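[4Fe-4S]-dependent U34-ARNt thiolase (Methanococcus maripaludis, PDB 6SCY) probably transfers sulfur to the wobble uridine of tRNA in an ATP-dependent reaction that relies on a [4Fe-4S] cluster. Local coordinates at residues Met4-Tyr15 with Asn22-Glu32; Lys36-Val45 with Arg205-Pro213. One frame throughout, in Å; residues are numbered along the deposited sequence.

Interaction 1: residues Met4-Tyr15 with Asn22-Glu32; sequences MKCRKCGKPSIY and NNYCKECFIKE. With ZN (zinc ion), chain C; SO4 (sulfate ion), chain Y; SO4 (sulfate ion), chain U; SO4 (sulfate ion), chain K.
The zinc site of the TtuA-type N-terminal LIM domain joins two Cys-X-X-Cys pairs, Cys6 and Cys9 from 4-15 and Cys25 and Cys28 from 22-32. The SG atoms of Cys6, Cys9 and Cys28 each bind zinc at 2.2 Å, whereas the fourth site residue, Cys25, holds its SG farther off, 2.8 Å from the metal. Cys6 SG also receives weak backbone bonds from Lys8 N and Cys25 N, and Cys25 SG accepts weakly from Cys28 N as the N-cap of the helix that follows. Next to Cys6 in the chain, Arg7 N donates to Asn23 O over 2.8 Å, nearly straight at 169°.

Farther along, Ile14 and Tyr15 form a classic beta bulge opposite Tyr24: Tyr24 O takes N-H bonds from both, and Tyr24 N returns one to Tyr15 O at 2.9 Å. Tyr15, with CG anti to its own N (chi1 169°), brings its ring obliquely against that of Phe29, and both side chains also touch helix 214-223. The ring planes are 61° apart, and Tyr15 CD2 lies 3.5 Å from Phe29 CD1.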
loop_
_atom_site.group_PDB
_atom_site.type_symbol
_atom_site.label_atom_id
_atom_site.label_comp_id
_atom_site.label_asym_id
_atom_site.label_seq_id
_atom_site.Cartn_x
_atom_site.Cartn_y
_atom_site.Cartn_z
ATOM N N MET A 4 -1.218 -10.707 -34.622
ATOM C CA MET A 4 -1.971 -11.100 -33.420
ATOM C C MET A 4 -1.922 -12.618 -33.181
ATOM O O MET A 4 -2.654 -13.133 -32.334
ATOM C CB MET A 4 -3.418 -10.576 -33.453
ATOM C CG MET A 4 -4.061 -10.478 -32.098
ATOM S SD MET A 4 -5.049 -8.988 -31.946
ATOM C CE MET A 4 -3.803 -7.856 -31.324
ATOM N N LYS A 5 -1.018 -13.315 -33.877
ATOM C CA LYS A 5 -0.849 -14.754 -33.727
ATOM C C LYS A 5 -0.510 -15.172 -32.289
ATOM O O LYS A 5 0.136 -14.418 -31.565
ATOM C CB LYS A 5 0.161 -15.305 -34.745
ATOM C CG LYS A 5 1.577 -14.726 -34.685
ATOM C CD LYS A 5 2.517 -15.424 -35.677
ATOM C CE LYS A 5 2.269 -15.052 -37.123
ATOM N NZ LYS A 5 3.138 -15.824 -38.049
ATOM N N CYS A 6 -0.994 -16.356 -31.881
ATOM C CA CYS A 6 -0.812 -16.953 -30.556
ATOM C C CYS A 6 0.669 -17.074 -30.177
ATOM O O CYS A 6 1.474 -17.495 -31.007
ATOM C CB CYS A 6 -1.520 -18.304 -30.488
ATOM S SG CYS A 6 -1.532 -19.055 -28.846
ATOM N N ARG A 7 1.024 -16.701 -28.928
ATOM C CA ARG A 7 2.397 -16.758 -28.410
ATOM C C ARG A 7 2.962 -18.195 -28.339
ATOM O O ARG A 7 4.170 -18.380 -28.514
ATOM C CB ARG A 7 2.495 -16.051 -27.041
ATOM C CG ARG A 7 3.926 -15.876 -26.534
ATOM C CD ARG A 7 4.174 -16.472 -25.150
ATOM N NE ARG A 7 5.177 -17.544 -25.169
ATOM C CZ ARG A 7 6.027 -17.807 -24.179
ATOM N NH1 ARG A 7 6.020 -17.072 -23.074
ATOM N NH2 ARG A 7 6.896 -18.801 -24.291
ATOM N N LYS A 8 2.087 -19.208 -28.123
ATOM C CA LYS A 8 2.490 -20.612 -27.986
ATOM C C LYS A 8 2.407 -21.462 -29.263
ATOM O O LYS A 8 3.156 -22.437 -29.365
ATOM C CB LYS A 8 1.709 -21.294 -26.854
ATOM C CG LYS A 8 2.150 -20.870 -25.452
ATOM C CD LYS A 8 3.401 -21.622 -24.960
ATOM C CE LYS A 8 3.543 -21.566 -23.462
ATOM N NZ LYS A 8 4.711 -22.349 -22.985
ATOM N N CYS A 9 1.516 -21.122 -30.222
ATOM C CA CYS A 9 1.356 -21.919 -31.447
ATOM C C CYS A 9 1.248 -21.096 -32.754
ATOM O O CYS A 9 1.133 -21.685 -33.825
ATOM C CB CYS A 9 0.183 -22.885 -31.302
ATOM S SG CYS A 9 -1.443 -22.083 -31.269
ATOM N N GLY A 10 1.274 -19.769 -32.649
ATOM C CA GLY A 10 1.189 -18.850 -33.784
ATOM C C GLY A 10 -0.122 -18.835 -34.549
ATOM O O GLY A 10 -0.157 -18.382 -35.701
ATOM N N LYS A 11 -1.215 -19.319 -33.922
ATOM C CA LYS A 11 -2.545 -19.400 -34.540
ATOM C C LYS A 11 -3.422 -18.195 -34.183
ATOM O O LYS A 11 -3.168 -17.590 -33.144
ATOM C CB LYS A 11 -3.226 -20.720 -34.132
ATOM C CG LYS A 11 -3.302 -21.750 -35.261
ATOM C CD LYS A 11 -1.944 -22.282 -35.762
ATOM C CE LYS A 11 -2.060 -23.039 -37.067
ATOM N NZ LYS A 11 -0.814 -22.935 -37.866
ATOM N N PRO A 12 -4.459 -17.828 -34.986
ATOM C CA PRO A 12 -5.307 -16.684 -34.603
ATOM C C PRO A 12 -5.757 -16.754 -33.147
ATOM O O PRO A 12 -6.092 -17.829 -32.651
ATOM C CB PRO A 12 -6.470 -16.755 -35.588
ATOM C CG PRO A 12 -5.893 -17.406 -36.787
ATOM C CD PRO A 12 -4.909 -18.415 -36.266
ATOM N N SER A 13 -5.677 -15.617 -32.454
ATOM C CA SER A 13 -5.934 -15.484 -31.025
ATOM C C SER A 13 -7.355 -15.036 -30.639
ATOM O O SER A 13 -8.044 -14.396 -31.429
ATOM C CB SER A 13 -4.900 -14.539 -30.427
ATOM O OG SER A 13 -4.974 -14.477 -29.014
ATOM N N ILE A 14 -7.775 -15.382 -29.407
ATOM C CA ILE A 14 -9.076 -15.044 -28.819
ATOM C C ILE A 14 -8.917 -14.137 -27.602
ATOM O O ILE A 14 -9.897 -13.559 -27.146
ATOM C CB ILE A 14 -9.906 -16.326 -28.493
ATOM C CG1 ILE A 14 -11.429 -16.059 -28.536
ATOM C CG2 ILE A 14 -9.484 -16.978 -27.162
ATOM C CD1 ILE A 14 -12.039 -15.813 -29.931
ATOM N N TYR A 15 -7.702 -14.026 -27.065
ATOM C CA TYR A 15 -7.454 -13.205 -25.890
ATOM C C TYR A 15 -6.102 -12.546 -25.944
ATOM O O TYR A 15 -5.097 -13.204 -26.211
ATOM C CB TYR A 15 -7.618 -14.045 -24.607
ATOM C CG TYR A 15 -7.133 -13.390 -23.325
ATOM C CD1 TYR A 15 -7.806 -12.302 -22.775
ATOM C CD2 TYR A 15 -6.024 -13.882 -22.641
ATOM C CE1 TYR A 15 -7.366 -11.699 -21.594
ATOM C CE2 TYR A 15 -5.590 -13.303 -21.449
ATOM C CZ TYR A 15 -6.257 -12.204 -20.934
ATOM O OH TYR A 15 -5.806 -11.609 -19.779
ATOM N N ASN A 22 0.880 -10.495 -24.599
ATOM C CA ASN A 22 0.790 -11.743 -25.327
ATOM C C ASN A 22 -0.617 -12.041 -25.803
ATOM O O ASN A 22 -1.596 -11.472 -25.319
ATOM C CB ASN A 22 1.384 -12.900 -24.518
ATOM C CG ASN A 22 2.882 -13.044 -24.670
ATOM O OD1 ASN A 22 3.466 -12.755 -25.726
ATOM N ND2 ASN A 22 3.535 -13.513 -23.618
ATOM N N ASN A 23 -0.695 -12.923 -26.788
ATOM C CA ASN A 23 -1.939 -13.346 -27.401
ATOM C C ASN A 23 -2.098 -14.862 -27.280
ATOM O O ASN A 23 -1.126 -15.594 -27.483
ATOM C CB ASN A 23 -1.964 -12.894 -28.861
ATOM C CG ASN A 23 -1.878 -11.398 -29.064
ATOM O OD1 ASN A 23 -2.528 -10.602 -28.377
ATOM N ND2 ASN A 23 -1.082 -10.982 -30.030
ATOM N N TYR A 24 -3.310 -15.329 -26.909
ATOM C CA TYR A 24 -3.619 -16.753 -26.739
ATOM C C TYR A 24 -4.958 -17.135 -27.346
ATOM O O TYR A 24 -5.960 -16.456 -27.115
ATOM C CB TYR A 24 -3.623 -17.158 -25.253
ATOM C CG TYR A 24 -2.322 -16.919 -24.520
ATOM C CD1 TYR A 24 -1.226 -17.751 -24.719
ATOM C CD2 TYR A 24 -2.207 -15.904 -23.579
ATOM C CE1 TYR A 24 -0.034 -17.554 -24.024
ATOM C CE2 TYR A 24 -1.017 -15.696 -22.881
ATOM C CZ TYR A 24 0.068 -16.524 -23.109
ATOM O OH TYR A 24 1.245 -16.326 -22.428
ATOM N N CYS A 25 -4.986 -18.254 -28.084
ATOM C CA CYS A 25 -6.210 -18.813 -28.663
ATOM C C CYS A 25 -6.947 -19.542 -27.525
ATOM O O CYS A 25 -6.439 -19.551 -26.404
ATOM C CB CYS A 25 -5.873 -19.758 -29.813
ATOM S SG CYS A 25 -4.849 -21.170 -29.331
ATOM N N LYS A 26 -8.120 -20.152 -27.789
ATOM C CA LYS A 26 -8.895 -20.862 -26.760
ATOM C C LYS A 26 -8.051 -21.923 -26.037
ATOM O O LYS A 26 -7.875 -21.826 -24.824
ATOM C CB LYS A 26 -10.178 -21.478 -27.361
ATOM C CG LYS A 26 -11.145 -22.064 -26.335
ATOM C CD LYS A 26 -12.311 -22.783 -26.988
ATOM C CE LYS A 26 -13.203 -23.461 -25.976
ATOM N NZ LYS A 26 -14.346 -24.149 -26.631
ATOM N N GLU A 27 -7.482 -22.881 -26.799
ATOM C CA GLU A 27 -6.683 -24.013 -26.322
ATOM C C GLU A 27 -5.445 -23.628 -25.544
ATOM O O GLU A 27 -5.157 -24.278 -24.545
ATOM C CB GLU A 27 -6.299 -24.950 -27.466
ATOM C CG GLU A 27 -7.490 -25.506 -28.233
ATOM C CD GLU A 27 -7.646 -24.944 -29.634
ATOM O OE1 GLU A 27 -7.748 -23.704 -29.781
ATOM O OE2 GLU A 27 -7.675 -25.752 -30.593
ATOM N N CYS A 28 -4.701 -22.601 -26.000
ATOM C CA CYS A 28 -3.472 -22.128 -25.343
ATOM C C CYS A 28 -3.761 -21.304 -24.102
ATOM O O CYS A 28 -2.916 -21.253 -23.212
ATOM C CB CYS A 28 -2.571 -21.373 -26.316
ATOM S SG CYS A 28 -1.814 -22.418 -27.588
ATOM N N PHE A 29 -4.934 -20.650 -24.040
ATOM C CA PHE A 29 -5.305 -19.857 -22.875
ATOM C C PHE A 29 -5.687 -20.786 -21.717
ATOM O O PHE A 29 -5.190 -20.602 -20.602
ATOM C CB PHE A 29 -6.405 -18.839 -23.216
ATOM C CG PHE A 29 -6.953 -18.102 -22.021
ATOM C CD1 PHE A 29 -6.205 -17.120 -21.387
ATOM C CD2 PHE A 29 -8.202 -18.416 -21.506
ATOM C CE1 PHE A 29 -6.702 -16.465 -20.260
ATOM C CE2 PHE A 29 -8.696 -17.765 -20.374
ATOM C CZ PHE A 29 -7.948 -16.785 -19.767
ATOM N N ILE A 30 -6.524 -21.812 -22.000
ATOM C CA ILE A 30 -6.969 -22.836 -21.045
ATOM C C ILE A 30 -5.747 -23.569 -20.448
ATOM O O ILE A 30 -5.695 -23.790 -19.242
ATOM C CB ILE A 30 -7.994 -23.794 -21.721
ATOM C CG1 ILE A 30 -9.377 -23.135 -21.818
ATOM C CG2 ILE A 30 -8.107 -25.142 -21.005
ATOM C CD1 ILE A 30 -10.207 -23.583 -22.997
ATOM N N LYS A 31 -4.752 -23.881 -21.296
ATOM C CA LYS A 31 -3.508 -24.557 -20.948
ATOM C C LYS A 31 -2.623 -23.692 -20.049
ATOM O O LYS A 31 -1.984 -24.243 -19.158
ATOM C CB LYS A 31 -2.757 -24.923 -22.228
ATOM C CG LYS A 31 -1.892 -26.168 -22.129
ATOM C CD LYS A 31 -1.081 -26.393 -23.416
ATOM C CE LYS A 31 0.171 -25.539 -23.510
ATOM N NZ LYS A 31 0.673 -25.449 -24.908
ATOM N N GLU A 32 -2.572 -22.351 -20.285
ATOM C CA GLU A 32 -1.766 -21.423 -19.485
ATOM C C GLU A 32 -2.446 -21.029 -18.196
ATOM O O GLU A 32 -1.757 -20.674 -17.240
ATOM C CB GLU A 32 -1.326 -20.190 -20.286
ATOM C CG GLU A 32 -0.322 -20.492 -21.388
ATOM C CD GLU A 32 0.992 -21.134 -20.979
ATOM O OE1 GLU A 32 1.082 -22.384 -20.998
ATOM O OE2 GLU A 32 1.944 -20.382 -20.667
HETATM ZN ZN ZN C . -2.040 -21.154 -29.354
HETATM S S SO4 Y . 5.207 -25.451 -24.195
HETATM O O1 SO4 Y . 3.775 -25.241 -23.974
HETATM O O2 SO4 Y . 5.484 -26.883 -24.312
HETATM O O3 SO4 Y . 5.611 -24.777 -25.428
HETATM O O4 SO4 Y . 5.956 -24.899 -23.069
HETATM S S SO4 U . -16.821 -26.374 -26.512
HETATM O O1 SO4 U . -17.888 -27.069 -27.230
HETATM O O2 SO4 U . -15.541 -26.639 -27.174
HETATM O O3 SO4 U . -17.092 -24.935 -26.516
HETATM O O4 SO4 U . -16.770 -26.861 -25.132
HETATM S S SO4 K . 5.777 -17.496 -40.002
HETATM O O1 SO4 K . 5.909 -18.891 -39.585
HETATM O O2 SO4 K . 4.382 -17.219 -40.343
HETATM O O3 SO4 K . 6.622 -17.256 -41.173
HETATM O O4 SO4 K . 6.196 -16.621 -38.908
#

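Interaction 2: residues Lys36-Val45 with Arg205-Pro213; sequences KVRKTLGRDV and RIKPLEKIP. With SO4 (sulfate ion), chain P; SO4 (sulfate ion), chain B; SO4 (sulfate ion), chain X.
Leu41 and Val37, one turn apart on helix 26-41, press on the ring of Pro208. Leu41 CD2 reaches Pro208 CG at 3.8 Å, and Val37 lays CG1 against Pro208 CB, while its CG2 turns to Ile212 CG1. To one side of the proline, Leu41 CD2 also meets Ile206 CD1, and Val45 CG1 approaches that same methyl end-on at 3.7 Å. To the other, Ile212 CD1 packs on the aliphatic part of Lys36, touching CB and CD.

The polar link between the segments runs through a water. It donates to Thr40 OG1 and to Pro208 O, both at 2.7 Å, and accepts from Lys211 N at 2.8 Å. Thr40 OG1, anti to its carbonyl carbon (chi1 -49°), lies back over the helix and gives its own proton to Lys36 O at 2.7 Å, from the opposite face of that carbonyl to Thr40 N; CG2 is thereby left to rest near Lys207 O and Glu210 CB. With an alanine here the water would probably be left without one of its three partners, and a gap would open beside Lys207 O and Glu210.

Two type I turns, Lys207 to Glu210 and Leu209 to Ile212, shape the backbone that meets the helix. Beyond them, Lys211 NZ pairs with Glu267 of helix 258-270 as well as with Glu210, Met65 of helix 60-75 touches Pro208, and Ile206 is backbone-bonded to Leu165 and Ile167. The contact thus packs the end of an N-terminal helix against the turns that leave an outermost strand of the parallel, 3-2-1-4-5 ordered sheet of a Rossmann-like PP-loop domain, with the Pro208 ring about 5 Å from Gly168 of the predicted ATP site.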
loop_
_atom_site.group_PDB
_atom_site.type_symbol
_atom_site.label_atom_id
_atom_site.label_comp_id
_atom_site.label_asym_id
_atom_site.label_seq_id
_atom_site.Cartn_x
_atom_site.Cartn_y
_atom_site.Cartn_z
ATOM N N LYS A 36 -0.838 -21.983 -14.515
ATOM C CA LYS A 36 -0.705 -20.959 -13.479
ATOM C C LYS A 36 -1.362 -21.393 -12.169
ATOM O O LYS A 36 -0.828 -21.082 -11.104
ATOM C CB LYS A 36 -1.320 -19.645 -13.961
ATOM C CG LYS A 36 -0.437 -18.431 -13.770
ATOM C CD LYS A 36 -1.002 -17.249 -14.573
ATOM C CE LYS A 36 -0.042 -16.612 -15.570
ATOM N NZ LYS A 36 0.261 -17.497 -16.731
ATOM N N VAL A 37 -2.521 -22.103 -12.250
ATOM C CA VAL A 37 -3.275 -22.634 -11.101
ATOM C C VAL A 37 -2.483 -23.794 -10.486
ATOM O O VAL A 37 -2.380 -23.877 -9.264
ATOM C CB VAL A 37 -4.738 -23.021 -11.474
ATOM C CG1 VAL A 37 -5.420 -23.817 -10.365
ATOM C CG2 VAL A 37 -5.563 -21.785 -11.817
ATOM N N ARG A 38 -1.883 -24.651 -11.339
ATOM C CA ARG A 38 -1.037 -25.779 -10.942
ATOM C C ARG A 38 0.189 -25.250 -10.187
ATOM O O ARG A 38 0.632 -25.874 -9.225
ATOM C CB ARG A 38 -0.610 -26.589 -12.177
ATOM C CG ARG A 38 -0.129 -28.006 -11.874
ATOM C CD ARG A 38 0.177 -28.801 -13.138
ATOM N NE ARG A 38 -1.040 -29.275 -13.809
ATOM C CZ ARG A 38 -1.377 -28.980 -15.063
ATOM N NH1 ARG A 38 -0.589 -28.209 -15.807
ATOM N NH2 ARG A 38 -2.501 -29.456 -15.584
ATOM N N LYS A 39 0.704 -24.080 -10.611
ATOM C CA LYS A 39 1.842 -23.382 -10.014
ATOM C C LYS A 39 1.441 -22.772 -8.665
ATOM O O LYS A 39 2.223 -22.862 -7.720
ATOM C CB LYS A 39 2.359 -22.287 -10.972
ATOM C CG LYS A 39 3.799 -21.867 -10.721
ATOM C CD LYS A 39 4.370 -21.062 -11.885
ATOM C CE LYS A 39 5.878 -21.031 -11.870
ATOM N NZ LYS A 39 6.424 -20.256 -13.014
ATOM N N THR A 40 0.230 -22.159 -8.576
ATOM C CA THR A 40 -0.296 -21.525 -7.353
ATOM C C THR A 40 -0.495 -22.545 -6.210
ATOM O O THR A 40 -0.111 -22.265 -5.071
ATOM C CB THR A 40 -1.574 -20.691 -7.635
ATOM O OG1 THR A 40 -1.365 -19.823 -8.742
ATOM C CG2 THR A 40 -1.979 -19.834 -6.459
ATOM N N LEU A 41 -1.079 -23.720 -6.522
ATOM C CA LEU A 41 -1.366 -24.782 -5.555
ATOM C C LEU A 41 -0.130 -25.565 -5.101
ATOM O O LEU A 41 0.035 -25.783 -3.901
ATOM C CB LEU A 41 -2.438 -25.734 -6.090
ATOM C CG LEU A 41 -3.776 -25.118 -6.434
ATOM C CD1 LEU A 41 -4.537 -26.005 -7.369
ATOM C CD2 LEU A 41 -4.595 -24.848 -5.190
ATOM N N GLY A 42 0.705 -25.994 -6.049
ATOM C CA GLY A 42 1.918 -26.752 -5.761
ATOM C C GLY A 42 1.719 -28.249 -5.625
ATOM O O GLY A 42 0.584 -28.736 -5.644
ATOM N N ARG A 43 2.842 -28.986 -5.472
ATOM C CA ARG A 43 2.895 -30.450 -5.332
ATOM C C ARG A 43 2.204 -30.962 -4.072
ATOM O O ARG A 43 1.696 -32.081 -4.073
ATOM C CB ARG A 43 4.352 -30.954 -5.342
ATOM C CG ARG A 43 5.008 -30.987 -6.723
ATOM C CD ARG A 43 6.300 -31.808 -6.754
ATOM N NE ARG A 43 7.340 -31.269 -5.871
ATOM C CZ ARG A 43 8.234 -30.350 -6.224
ATOM N NH1 ARG A 43 8.234 -29.850 -7.455
ATOM N NH2 ARG A 43 9.135 -29.921 -5.349
ATOM N N ASP A 44 2.215 -30.156 -2.998
ATOM C CA ASP A 44 1.636 -30.500 -1.692
ATOM C C ASP A 44 0.109 -30.559 -1.735
ATOM O O ASP A 44 -0.495 -31.343 -0.998
ATOM C CB ASP A 44 2.113 -29.520 -0.605
ATOM C CG ASP A 44 3.624 -29.458 -0.466
ATOM O OD1 ASP A 44 4.203 -30.385 0.148
ATOM O OD2 ASP A 44 4.230 -28.487 -0.981
ATOM N N VAL A 45 -0.507 -29.728 -2.597
ATOM C CA VAL A 45 -1.959 -29.662 -2.776
ATOM C C VAL A 45 -2.392 -30.613 -3.897
ATOM O O VAL A 45 -3.369 -31.340 -3.739
ATOM C CB VAL A 45 -2.442 -28.206 -3.009
ATOM C CG1 VAL A 45 -3.941 -28.150 -3.304
ATOM C CG2 VAL A 45 -2.099 -27.316 -1.817
ATOM N N ARG A 205 -6.469 -22.721 4.277
ATOM C CA ARG A 205 -7.216 -21.992 3.257
ATOM C C ARG A 205 -6.354 -21.813 2.007
ATOM O O ARG A 205 -5.343 -21.110 2.047
ATOM C CB ARG A 205 -7.669 -20.625 3.793
ATOM C CG ARG A 205 -9.152 -20.531 4.110
ATOM C CD ARG A 205 -9.495 -19.178 4.706
ATOM N NE ARG A 205 -10.934 -19.020 4.902
ATOM C CZ ARG A 205 -11.717 -18.258 4.146
ATOM N NH1 ARG A 205 -11.203 -17.550 3.149
ATOM N NH2 ARG A 205 -13.013 -18.177 4.399
ATOM N N ILE A 206 -6.728 -22.487 0.912
ATOM C CA ILE A 206 -6.027 -22.406 -0.375
ATOM C C ILE A 206 -6.878 -21.609 -1.372
ATOM O O ILE A 206 -8.103 -21.688 -1.318
ATOM C CB ILE A 206 -5.557 -23.790 -0.935
ATOM C CG1 ILE A 206 -6.714 -24.818 -1.022
ATOM C CG2 ILE A 206 -4.398 -24.337 -0.112
ATOM C CD1 ILE A 206 -6.615 -25.873 -2.128
ATOM N N LYS A 207 -6.243 -20.807 -2.240
ATOM C CA LYS A 207 -6.940 -20.008 -3.254
ATOM C C LYS A 207 -6.363 -20.369 -4.622
ATOM O O LYS A 207 -5.321 -19.828 -5.004
ATOM C CB LYS A 207 -6.822 -18.498 -2.979
ATOM C CG LYS A 207 -7.655 -18.022 -1.806
ATOM C CD LYS A 207 -6.896 -17.002 -0.974
ATOM C CE LYS A 207 -7.304 -17.045 0.476
ATOM N NZ LYS A 207 -6.895 -18.316 1.142
ATOM N N PRO A 208 -6.970 -21.330 -5.354
ATOM C CA PRO A 208 -6.407 -21.706 -6.658
ATOM C C PRO A 208 -6.415 -20.564 -7.669
ATOM O O PRO A 208 -5.475 -20.445 -8.438
ATOM C CB PRO A 208 -7.285 -22.885 -7.102
ATOM C CG PRO A 208 -7.981 -23.356 -5.856
ATOM C CD PRO A 208 -8.182 -22.116 -5.052
ATOM N N LEU A 209 -7.433 -19.699 -7.623
ATOM C CA LEU A 209 -7.589 -18.582 -8.560
ATOM C C LEU A 209 -6.812 -17.300 -8.188
ATOM O O LEU A 209 -6.898 -16.311 -8.919
ATOM C CB LEU A 209 -9.091 -18.266 -8.765
ATOM C CG LEU A 209 -9.990 -19.381 -9.361
ATOM C CD1 LEU A 209 -11.411 -18.946 -9.406
ATOM C CD2 LEU A 209 -9.593 -19.721 -10.766
ATOM N N GLU A 210 -6.043 -17.331 -7.078
ATOM C CA GLU A 210 -5.271 -16.230 -6.478
ATOM C C GLU A 210 -4.452 -15.353 -7.452
ATOM O O GLU A 210 -4.213 -14.178 -7.167
ATOM C CB GLU A 210 -4.344 -16.798 -5.396
ATOM C CG GLU A 210 -3.968 -15.822 -4.296
ATOM C CD GLU A 210 -2.955 -16.342 -3.292
ATOM O OE1 GLU A 210 -2.317 -15.506 -2.610
ATOM O OE2 GLU A 210 -2.795 -17.580 -3.182
ATOM N N LYS A 211 -4.002 -15.926 -8.570
ATOM C CA LYS A 211 -3.159 -15.227 -9.540
ATOM C C LYS A 211 -3.800 -15.066 -10.926
ATOM O O LYS A 211 -3.124 -14.639 -11.870
ATOM C CB LYS A 211 -1.777 -15.914 -9.641
ATOM C CG LYS A 211 -0.970 -15.974 -8.337
ATOM C CD LYS A 211 -0.283 -14.654 -8.003
ATOM C CE LYS A 211 0.151 -14.588 -6.559
ATOM N NZ LYS A 211 -0.987 -14.260 -5.655
ATOM N N ILE A 212 -5.098 -15.373 -11.043
ATOM C CA ILE A 212 -5.830 -15.255 -12.302
ATOM C C ILE A 212 -6.734 -14.016 -12.195
ATOM O O ILE A 212 -7.566 -13.976 -11.293
ATOM C CB ILE A 212 -6.633 -16.551 -12.626
ATOM C CG1 ILE A 212 -5.790 -17.858 -12.474
ATOM C CG2 ILE A 212 -7.294 -16.472 -13.986
ATOM C CD1 ILE A 212 -4.657 -18.112 -13.477
ATOM N N PRO A 213 -6.575 -12.987 -13.072
ATOM C CA PRO A 213 -7.436 -11.792 -12.977
ATOM C C PRO A 213 -8.895 -12.122 -13.239
ATOM O O PRO A 213 -9.185 -13.122 -13.900
ATOM C CB PRO A 213 -6.895 -10.880 -14.077
ATOM C CG PRO A 213 -5.525 -11.382 -14.361
ATOM C CD PRO A 213 -5.624 -12.855 -14.190
HETATM S S SO4 P . 5.621 -26.731 -6.198
HETATM O O1 SO4 P . 5.361 -27.211 -4.839
HETATM O O2 SO4 P . 4.896 -27.562 -7.156
HETATM O O3 SO4 P . 5.174 -25.344 -6.328
HETATM O O4 SO4 P . 7.053 -26.809 -6.480
HETATM S S SO4 B . -15.162 -15.788 1.928
HETATM O O1 SO4 B . -15.321 -17.194 1.559
HETATM O O2 SO4 B . -15.811 -14.937 0.929
HETATM O O3 SO4 B . -13.741 -15.454 2.000
HETATM O O4 SO4 B . -15.775 -15.564 3.236
HETATM S S SO4 X . 10.729 -25.775 -6.842
HETATM O O1 SO4 X . 10.397 -27.168 -6.546
HETATM O O2 SO4 X . 11.481 -25.716 -8.093
HETATM O O3 SO4 X . 9.497 -25.002 -6.977
HETATM O O4 SO4 X . 11.535 -25.216 -5.755
HETATM O O HOH W 1 -3.741 -18.598 -9.336
#

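Overall arrangement
From the N terminus, interaction 1 comes first and is local: 4-15 and 22-32 close a short loop through the two-stranded hairpin 15-17/22-24, forming the small zinc-bearing domain. Helix 26-41 starts within that contact and runs on into interaction 2, where 36-45 meets 205-213 and closes a far longer loop that contains most of the parallel sheet. The two contacts lie in series, neither nested nor crossing, with centres about 22 Å apart and no direct touch beyond their shared helix. That helix therefore carries the zinc domain at one end and joins the edge of the PP-loop domain at the other.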